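Local coordinates for protein putative ATPase Rv3679 (Mycobacterium tuberculosis H37Rv, PDB 6BS3) that hydrolyses ATP as one of the two subunits of the heterodimeric BagAB complex, whose ATPase activity is required for resistance to nitric oxide and high glycerol, at residues Y74-I79 / K142-R147; R22-T27 / A39-T44. All coordinates share one frame; numbering follows the deposited sequence.

Contact 1: Y74-I79 / K142-R147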
ATOM      1  N   TYR A  74     -11.827  12.260  19.021  1.00 45.38           N
ATOM      2  CA  TYR A  74     -11.735  13.484  18.235  1.00 44.73           C
ATOM      3  C   TYR A  74     -11.408  14.690  19.139  1.00 48.38           C
ATOM      4  O   TYR A  74     -12.285  15.474  19.474  1.00 49.84           O
ATOM      5  CB  TYR A  74     -13.004  13.680  17.378  1.00 45.32           C
ATOM      6  CG  TYR A  74     -12.920  14.817  16.377  1.00 45.79           C
ATOM      7  CD1 TYR A  74     -11.782  14.998  15.583  1.00 46.94           C
ATOM      8  CD2 TYR A  74     -13.996  15.675  16.181  1.00 46.01           C
ATOM      9  CE1 TYR A  74     -11.711  16.030  14.646  1.00 46.09           C
ATOM     10  CE2 TYR A  74     -13.952  16.685  15.217  1.00 46.72           C
ATOM     11  CZ  TYR A  74     -12.804  16.868  14.464  1.00 51.54           C
ATOM     12  OH  TYR A  74     -12.764  17.894  13.561  1.00 50.53           O
ATOM     13  N   GLN A  75     -10.136  14.791  19.565  1.00 43.94           N
ATOM     14  CA  GLN A  75      -9.574  15.817  20.453  1.00 44.12           C
ATOM     15  C   GLN A  75      -8.089  15.909  20.191  1.00 48.35           C
ATOM     16  O   GLN A  75      -7.467  14.885  19.907  1.00 48.01           O
ATOM     17  CB  GLN A  75      -9.713  15.412  21.948  1.00 45.65           C
ATOM     18  CG  GLN A  75     -11.109  15.435  22.546  1.00 54.50           C
ATOM     19  CD  GLN A  75     -11.126  14.708  23.878  1.00 77.09           C
ATOM     20  OE1 GLN A  75     -10.404  15.062  24.827  1.00 72.93           O
ATOM     21  NE2 GLN A  75     -11.964  13.680  23.988  1.00 66.58           N
ATOM     22  N   GLU A  76      -7.499  17.106  20.377  1.00 45.50           N
ATOM     23  CA  GLU A  76      -6.053  17.311  20.226  1.00 45.19           C
ATOM     24  C   GLU A  76      -5.427  16.947  21.552  1.00 50.33           C
ATOM     25  O   GLU A  76      -5.741  17.576  22.563  1.00 51.87           O
ATOM     26  CB  GLU A  76      -5.736  18.751  19.828  1.00 46.04           C
ATOM     27  CG  GLU A  76      -6.286  19.102  18.458  1.00 48.52           C
ATOM     28  CD  GLU A  76      -6.609  20.565  18.253  1.00 53.45           C
ATOM     29  OE1 GLU A  76      -5.941  21.438  18.857  1.00 46.57           O
ATOM     30  OE2 GLU A  76      -7.523  20.839  17.449  1.00 51.12           O
ATOM     31  N   LEU A  77      -4.628  15.870  21.580  1.00 45.79           N
ATOM     32  CA  LEU A  77      -4.075  15.374  22.850  1.00 45.11           C
ATOM     33  C   LEU A  77      -2.598  15.173  22.773  1.00 46.97           C
ATOM     34  O   LEU A  77      -2.097  14.740  21.730  1.00 45.28           O
ATOM     35  CB  LEU A  77      -4.758  14.031  23.252  1.00 44.86           C
ATOM     36  CG  LEU A  77      -6.269  14.036  23.553  1.00 48.43           C
ATOM     37  CD1 LEU A  77      -6.871  12.667  23.340  1.00 48.76           C
ATOM     38  CD2 LEU A  77      -6.571  14.554  24.958  1.00 46.20           C
ATOM     39  N   LYS A  78      -1.889  15.485  23.854  1.00 44.97           N
ATOM     40  CA  LYS A  78      -0.442  15.318  23.891  1.00 44.76           C
ATOM     41  C   LYS A  78      -0.094  13.838  23.811  1.00 47.34           C
ATOM     42  O   LYS A  78      -0.557  13.038  24.623  1.00 47.47           O
ATOM     43  CB  LYS A  78       0.141  15.931  25.166  1.00 47.08           C
ATOM     44  CG  LYS A  78       1.659  16.002  25.181  1.00 55.02           C
ATOM     45  CD  LYS A  78       2.182  16.461  26.533  1.00 61.44           C
ATOM     46  CE  LYS A  78       3.677  16.733  26.483  1.00 69.81           C
ATOM     47  NZ  LYS A  78       4.304  16.648  27.830  1.00 69.55           N
ATOM     48  N   ILE A  79       0.725  13.478  22.829  1.00 43.35           N
ATOM     49  CA  ILE A  79       1.116  12.087  22.645  1.00 42.90           C
ATOM     50  C   ILE A  79       2.614  11.861  22.818  1.00 48.10           C
ATOM     51  O   ILE A  79       3.050  10.738  23.072  1.00 49.11           O
ATOM     52  CB  ILE A  79       0.690  11.563  21.260  1.00 45.54           C
ATOM     53  CG1 ILE A  79       1.137  10.111  21.077  1.00 46.17           C
ATOM     54  CG2 ILE A  79       1.260  12.444  20.159  1.00 44.34           C
ATOM     55  CD1 ILE A  79       0.231   9.301  20.177  1.00 45.76           C
ATOM     56  N   LYS A 142      -7.019  23.535   7.953  1.00 43.47           N
ATOM     57  CA  LYS A 142      -6.865  24.985   7.896  1.00 43.25           C
ATOM     58  C   LYS A 142      -7.173  25.658   9.255  1.00 46.04           C
ATOM     59  O   LYS A 142      -6.481  26.601   9.637  1.00 46.40           O
ATOM     60  CB  LYS A 142      -7.731  25.555   6.764  1.00 45.79           C
ATOM     61  CG  LYS A 142      -7.526  27.047   6.494  1.00 54.17           C
ATOM     62  CD  LYS A 142      -8.740  27.826   6.910  1.00 61.67           C
ATOM     63  CE  LYS A 142      -8.611  29.297   6.621  1.00 72.57           C
ATOM     64  NZ  LYS A 142      -9.776  30.033   7.166  1.00 74.42           N
ATOM     65  N   GLU A 143      -8.203  25.177   9.965  1.00 42.32           N
ATOM     66  CA  GLU A 143      -8.612  25.698  11.275  1.00 42.36           C
ATOM     67  C   GLU A 143      -7.485  25.505  12.316  1.00 47.63           C
ATOM     68  O   GLU A 143      -7.277  26.392  13.135  1.00 47.89           O
ATOM     69  CB  GLU A 143      -9.939  25.038  11.734  1.00 43.30           C
ATOM     70  CG  GLU A 143     -10.552  25.611  13.019  1.00 46.87           C
ATOM     71  CD  GLU A 143      -9.950  25.131  14.333  1.00 62.29           C
ATOM     72  OE1 GLU A 143      -9.553  23.944  14.413  1.00 55.46           O
ATOM     73  OE2 GLU A 143      -9.871  25.944  15.282  1.00 53.06           O
ATOM     74  N   THR A 144      -6.751  24.367  12.270  1.00 43.76           N
ATOM     75  CA  THR A 144      -5.651  24.101  13.211  1.00 42.89           C
ATOM     76  C   THR A 144      -4.441  24.991  12.943  1.00 46.73           C
ATOM     77  O   THR A 144      -3.755  25.378  13.889  1.00 47.35           O
ATOM     78  CB  THR A 144      -5.283  22.608  13.249  1.00 45.96           C
ATOM     79  OG1 THR A 144      -4.622  22.246  12.036  1.00 43.71           O
ATOM     80  CG2 THR A 144      -6.494  21.696  13.521  1.00 40.96           C
ATOM     81  N   VAL A 145      -4.190  25.311  11.655  1.00 43.00           N
ATOM     82  CA  VAL A 145      -3.093  26.147  11.151  1.00 42.59           C
ATOM     83  C   VAL A 145      -3.258  27.625  11.554  1.00 50.27           C
ATOM     84  O   VAL A 145      -2.284  28.240  11.971  1.00 50.36           O
ATOM     85  CB  VAL A 145      -2.948  26.017   9.601  1.00 44.95           C
ATOM     86  CG1 VAL A 145      -1.904  26.993   9.031  1.00 44.33           C
ATOM     87  CG2 VAL A 145      -2.654  24.584   9.164  1.00 43.91           C
ATOM     88  N   VAL A 146      -4.464  28.204  11.352  1.00 49.09           N
ATOM     89  CA  VAL A 146      -4.747  29.630  11.576  1.00 49.28           C
ATOM     90  C   VAL A 146      -5.198  29.944  13.010  1.00 56.16           C
ATOM     91  O   VAL A 146      -5.343  31.130  13.331  1.00 57.28           O
ATOM     92  CB  VAL A 146      -5.734  30.227  10.520  1.00 52.32           C
ATOM     93  CG1 VAL A 146      -5.296  29.893   9.091  1.00 51.76           C
ATOM     94  CG2 VAL A 146      -7.175  29.779  10.762  1.00 52.26           C
ATOM     95  N   ARG A 147      -5.413  28.910  13.869  1.00 53.17           N
ATOM     96  CA  ARG A 147      -5.852  29.131  15.255  1.00 53.25           C
ATOM     97  C   ARG A 147      -4.865  29.968  16.095  1.00 58.38           C
ATOM     98  O   ARG A 147      -3.675  29.649  16.177  1.00 57.11           O
ATOM     99  CB  ARG A 147      -6.206  27.823  15.980  1.00 50.75           C
ATOM    100  CG  ARG A 147      -7.054  28.067  17.244  1.00 55.14           C
ATOM    101  CD  ARG A 147      -7.301  26.819  18.059  1.00 55.33           C
ATOM    102  NE  ARG A 147      -7.765  25.691  17.246  1.00 48.51           N
ATOM    103  CZ  ARG A 147      -7.369  24.435  17.408  1.00 55.31           C
ATOM    104  NH1 ARG A 147      -6.491  24.125  18.354  1.00 42.99           N
ATOM    105  NH2 ARG A 147      -7.838  23.480  16.620  1.00 46.79           N
TER
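Glu76 and Arg147 meet head-on in a two-pronged salt bridge. Arg147 NH1 gives a nearly straight hydrogen bond to Glu76 OE1 at 2.8 Å (170°). Its NH2 bonds Glu76 OE2, also at 2.8 Å and somewhat more bent. Both oxygens use their syn lone pairs, and the carboxylate and guanidinium planes are only 11° apart.

A second carboxylate, from one turn back on helix 130-146, takes the side of the guanidinium. Arg147 NE reaches Glu143 OE2 at 2.9 Å, and Arg147 NH2 reaches Glu143 OE1 at 2.8 Å. The Arg147 chain bends at chi3 (-49°). Its NH1/NH2 end meets Glu76 and its NE/NH2 side meets Glu143, with NH2 shared by both. Outside the two segments, Tyr156 OH bonds Glu76 OE1 and Lys140 forms a salt bridge with Glu143 OE1.

Van der Waals contact adds little: the methyl CG2 of Thr144 lies 4.1 Å from Glu76 OE2.

The contact joins the lead-in to edge strand 77-82 with the C-terminal end of helix 130-146, away from the nucleotide. Four bonds hold the guanidinium flat and fix its rotation. It probably offsets the repulsion between the carboxylates, whose Glu76 OE2 and Glu143 OE1 are 4.8 Å apart, and Lys140 probably helps.

Contact 2: R22-T27 / A39-T44; sequences RLHLVT and AALALT
Leu41 points from helix 34-46 onto strand 23-28 and touches it with a single methyl group. Leu41 CD2 lies 4.0 Å from Val26 CG2 and 4.0 Å from His24 CB. It therefore bridges two residues that face the helix from the same side of the strand. The CG of Leu41 is anti to its backbone N: chi1 176° sends CG out from the helix, and chi2 (55°) leaves CD2 as the methyl that meets the strand. Val26 and Leu41 cross obliquely, and the contact is purely van der Waals.

This is the tight part, and it is fully buried. Val160 of the neighbouring strand 158-162 touches both Val26 and Leu41. Val209 of strand 204-210 touches Val26 as well. Leu25 points to the other side of the sheet, where Ile206 and Val161 receive it.

Around this point the two segments stand further apart. The nearest CA atoms, those of His24 and Leu41, are 9.0 Å apart, and no hydrogen bond joins strand to helix. The looser margin is still buried, and other parts of the chain cover it. Val339 touches Leu41 and Thr44, and helix 324-336 packs on Leu43 and Thr44. The His24 ring has its polar partner outside the contact, with ND1 hydrogen-bonded to His207 NE2 and the two rings nearly parallel. Thr44 OG1 bonds Ala40 O at 2.7 Å within the helix and also bonds Ser331 OG.

Strand 23-28 and helix 34-46 flank the P-loop, as in other P-loop NTPases of this family. The side chain of Val26 is about 4 Å from that of Lys34, which binds ATP. Apolar packing joins the two elements, and no polar group bonds across the contact.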
ATOM      1  N   ARG A  22       4.201  26.426   7.984  1.00 45.08           N
ATOM      2  CA  ARG A  22       3.315  26.114   9.114  1.00 44.71           C
ATOM      3  C   ARG A  22       2.543  24.821   8.858  1.00 47.54           C
ATOM      4  O   ARG A  22       2.118  24.168   9.815  1.00 48.27           O
ATOM      5  CB  ARG A  22       2.292  27.244   9.329  1.00 45.62           C
ATOM      6  CG  ARG A  22       2.872  28.656   9.566  1.00 55.43           C
ATOM      7  CD  ARG A  22       3.085  29.117  11.023  1.00 65.63           C
ATOM      8  NE  ARG A  22       2.288  28.429  12.049  1.00 64.76           N
ATOM      9  CZ  ARG A  22       0.968  28.514  12.160  1.00 68.56           C
ATOM     10  NH1 ARG A  22       0.268  29.242  11.296  1.00 58.52           N
ATOM     11  NH2 ARG A  22       0.331  27.831  13.102  1.00 46.72           N
ATOM     12  N   LEU A  23       2.306  24.474   7.574  1.00 42.59           N
ATOM     13  CA  LEU A  23       1.552  23.272   7.201  1.00 41.02           C
ATOM     14  C   LEU A  23       2.378  22.321   6.366  1.00 42.89           C
ATOM     15  O   LEU A  23       2.662  22.619   5.210  1.00 41.49           O
ATOM     16  CB  LEU A  23       0.217  23.627   6.486  1.00 40.20           C
ATOM     17  CG  LEU A  23      -0.585  22.449   5.885  1.00 43.18           C
ATOM     18  CD1 LEU A  23      -1.041  21.469   6.966  1.00 42.48           C
ATOM     19  CD2 LEU A  23      -1.740  22.947   5.013  1.00 42.82           C
ATOM     20  N   HIS A  24       2.714  21.153   6.943  1.00 39.48           N
ATOM     21  CA  HIS A  24       3.505  20.124   6.258  1.00 39.12           C
ATOM     22  C   HIS A  24       2.629  18.957   5.885  1.00 42.43           C
ATOM     23  O   HIS A  24       2.014  18.357   6.760  1.00 41.83           O
ATOM     24  CB  HIS A  24       4.690  19.633   7.116  1.00 38.81           C
ATOM     25  CG  HIS A  24       5.680  20.710   7.433  1.00 41.19           C
ATOM     26  ND1 HIS A  24       6.799  20.925   6.636  1.00 42.45           N
ATOM     27  CD2 HIS A  24       5.692  21.597   8.451  1.00 41.57           C
ATOM     28  CE1 HIS A  24       7.442  21.939   7.188  1.00 41.02           C
ATOM     29  NE2 HIS A  24       6.811  22.377   8.279  1.00 41.47           N
ATOM     30  N   LEU A  25       2.555  18.638   4.587  1.00 38.65           N
ATOM     31  CA  LEU A  25       1.736  17.513   4.154  1.00 39.08           C
ATOM     32  C   LEU A  25       2.670  16.388   3.735  1.00 43.19           C
ATOM     33  O   LEU A  25       3.545  16.601   2.901  1.00 44.28           O
ATOM     34  CB  LEU A  25       0.773  17.927   3.015  1.00 39.31           C
ATOM     35  CG  LEU A  25      -0.264  19.004   3.326  1.00 43.92           C
ATOM     36  CD1 LEU A  25      -0.564  19.837   2.084  1.00 44.39           C
ATOM     37  CD2 LEU A  25      -1.573  18.384   3.790  1.00 46.81           C
ATOM     38  N   VAL A  26       2.528  15.216   4.359  1.00 38.82           N
ATOM     39  CA  VAL A  26       3.386  14.052   4.106  1.00 38.28           C
ATOM     40  C   VAL A  26       2.635  13.012   3.291  1.00 43.69           C
ATOM     41  O   VAL A  26       1.722  12.330   3.793  1.00 42.23           O
ATOM     42  CB  VAL A  26       4.039  13.465   5.408  1.00 40.80           C
ATOM     43  CG1 VAL A  26       5.017  12.342   5.074  1.00 39.82           C
ATOM     44  CG2 VAL A  26       4.743  14.557   6.222  1.00 39.87           C
ATOM     45  N   THR A  27       2.991  12.937   2.002  1.00 41.55           N
ATOM     46  CA  THR A  27       2.394  11.980   1.083  1.00 41.10           C
ATOM     47  C   THR A  27       3.446  10.916   0.689  1.00 45.35           C
ATOM     48  O   THR A  27       4.548  10.889   1.248  1.00 46.08           O
ATOM     49  CB  THR A  27       1.668  12.674  -0.084  1.00 42.43           C
ATOM     50  OG1 THR A  27       0.888  11.690  -0.771  1.00 39.62           O
ATOM     51  CG2 THR A  27       2.609  13.358  -1.057  1.00 34.42           C
ATOM     52  N   ALA A  39       5.239  11.395  11.912  1.00 37.76           N
ATOM     53  CA  ALA A  39       5.481  11.419  13.364  1.00 37.93           C
ATOM     54  C   ALA A  39       6.942  11.844  13.692  1.00 42.06           C
ATOM     55  O   ALA A  39       7.150  12.649  14.601  1.00 43.09           O
ATOM     56  CB  ALA A  39       5.191  10.062  13.971  1.00 38.23           C
ATOM     57  N   ALA A  40       7.937  11.329  12.944  1.00 37.40           N
ATOM     58  CA  ALA A  40       9.351  11.700  13.146  1.00 36.92           C
ATOM     59  C   ALA A  40       9.585  13.185  12.788  1.00 40.85           C
ATOM     60  O   ALA A  40      10.354  13.851  13.467  1.00 39.77           O
ATOM     61  CB  ALA A  40      10.266  10.796  12.324  1.00 37.05           C
ATOM     62  N   LEU A  41       8.893  13.698  11.732  1.00 38.06           N
ATOM     63  CA  LEU A  41       8.953  15.089  11.316  1.00 37.40           C
ATOM     64  C   LEU A  41       8.359  15.990  12.412  1.00 40.11           C
ATOM     65  O   LEU A  41       8.959  17.010  12.756  1.00 40.94           O
ATOM     66  CB  LEU A  41       8.259  15.311   9.939  1.00 37.00           C
ATOM     67  CG  LEU A  41       8.181  16.791   9.443  1.00 40.85           C
ATOM     68  CD1 LEU A  41       9.560  17.443   9.400  1.00 40.07           C
ATOM     69  CD2 LEU A  41       7.445  16.904   8.109  1.00 40.53           C
ATOM     70  N   ALA A  42       7.206  15.595  12.970  1.00 37.14           N
ATOM     71  CA  ALA A  42       6.504  16.306  14.055  1.00 37.26           C
ATOM     72  C   ALA A  42       7.413  16.442  15.266  1.00 42.18           C
ATOM     73  O   ALA A  42       7.497  17.532  15.826  1.00 42.66           O
ATOM     74  CB  ALA A  42       5.206  15.579  14.431  1.00 37.40           C
ATOM     75  N   LEU A  43       8.131  15.347  15.636  1.00 39.73           N
ATOM     76  CA  LEU A  43       9.098  15.318  16.745  1.00 40.23           C
ATOM     77  C   LEU A  43      10.232  16.278  16.485  1.00 44.71           C
ATOM     78  O   LEU A  43      10.646  16.983  17.403  1.00 45.52           O
ATOM     79  CB  LEU A  43       9.661  13.896  17.020  1.00 40.18           C
ATOM     80  CG  LEU A  43       8.691  12.868  17.656  1.00 45.16           C
ATOM     81  CD1 LEU A  43       9.245  11.437  17.544  1.00 44.50           C
ATOM     82  CD2 LEU A  43       8.397  13.207  19.138  1.00 45.10           C
ATOM     83  N   THR A  44      10.722  16.325  15.231  1.00 41.51           N
ATOM     84  CA  THR A  44      11.837  17.189  14.826  1.00 41.70           C
ATOM     85  C   THR A  44      11.456  18.672  14.946  1.00 45.18           C
ATOM     86  O   THR A  44      12.242  19.450  15.451  1.00 45.24           O
ATOM     87  CB  THR A  44      12.334  16.839  13.397  1.00 43.42           C
ATOM     88  OG1 THR A  44      12.588  15.440  13.300  1.00 43.03           O
ATOM     89  CG2 THR A  44      13.585  17.584  13.031  1.00 38.16           C
TER

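Both contacts reach the same mixed sheet, with centres 14 Å apart. Contact 2 lies at its middle, on strand 23-28, and contact 1 beside edge strand 77-82. They also meet directly: Arg22 NH1 is 2.8 Å from Val145 O, a probable hydrogen bond, and Val145 CG2 packs 4.0 Å from Leu23 CB. Tyr156 serves both, since its backbone O accepts from Arg22 and its OH bonds Glu76. Contact 2 is the one near the nucleotide: the side chain of Val26 is about 8 Å from the bound ADP and about 9 Å from the magnesium ion. Contact 1 is a polar tie lying away from the annotated sites.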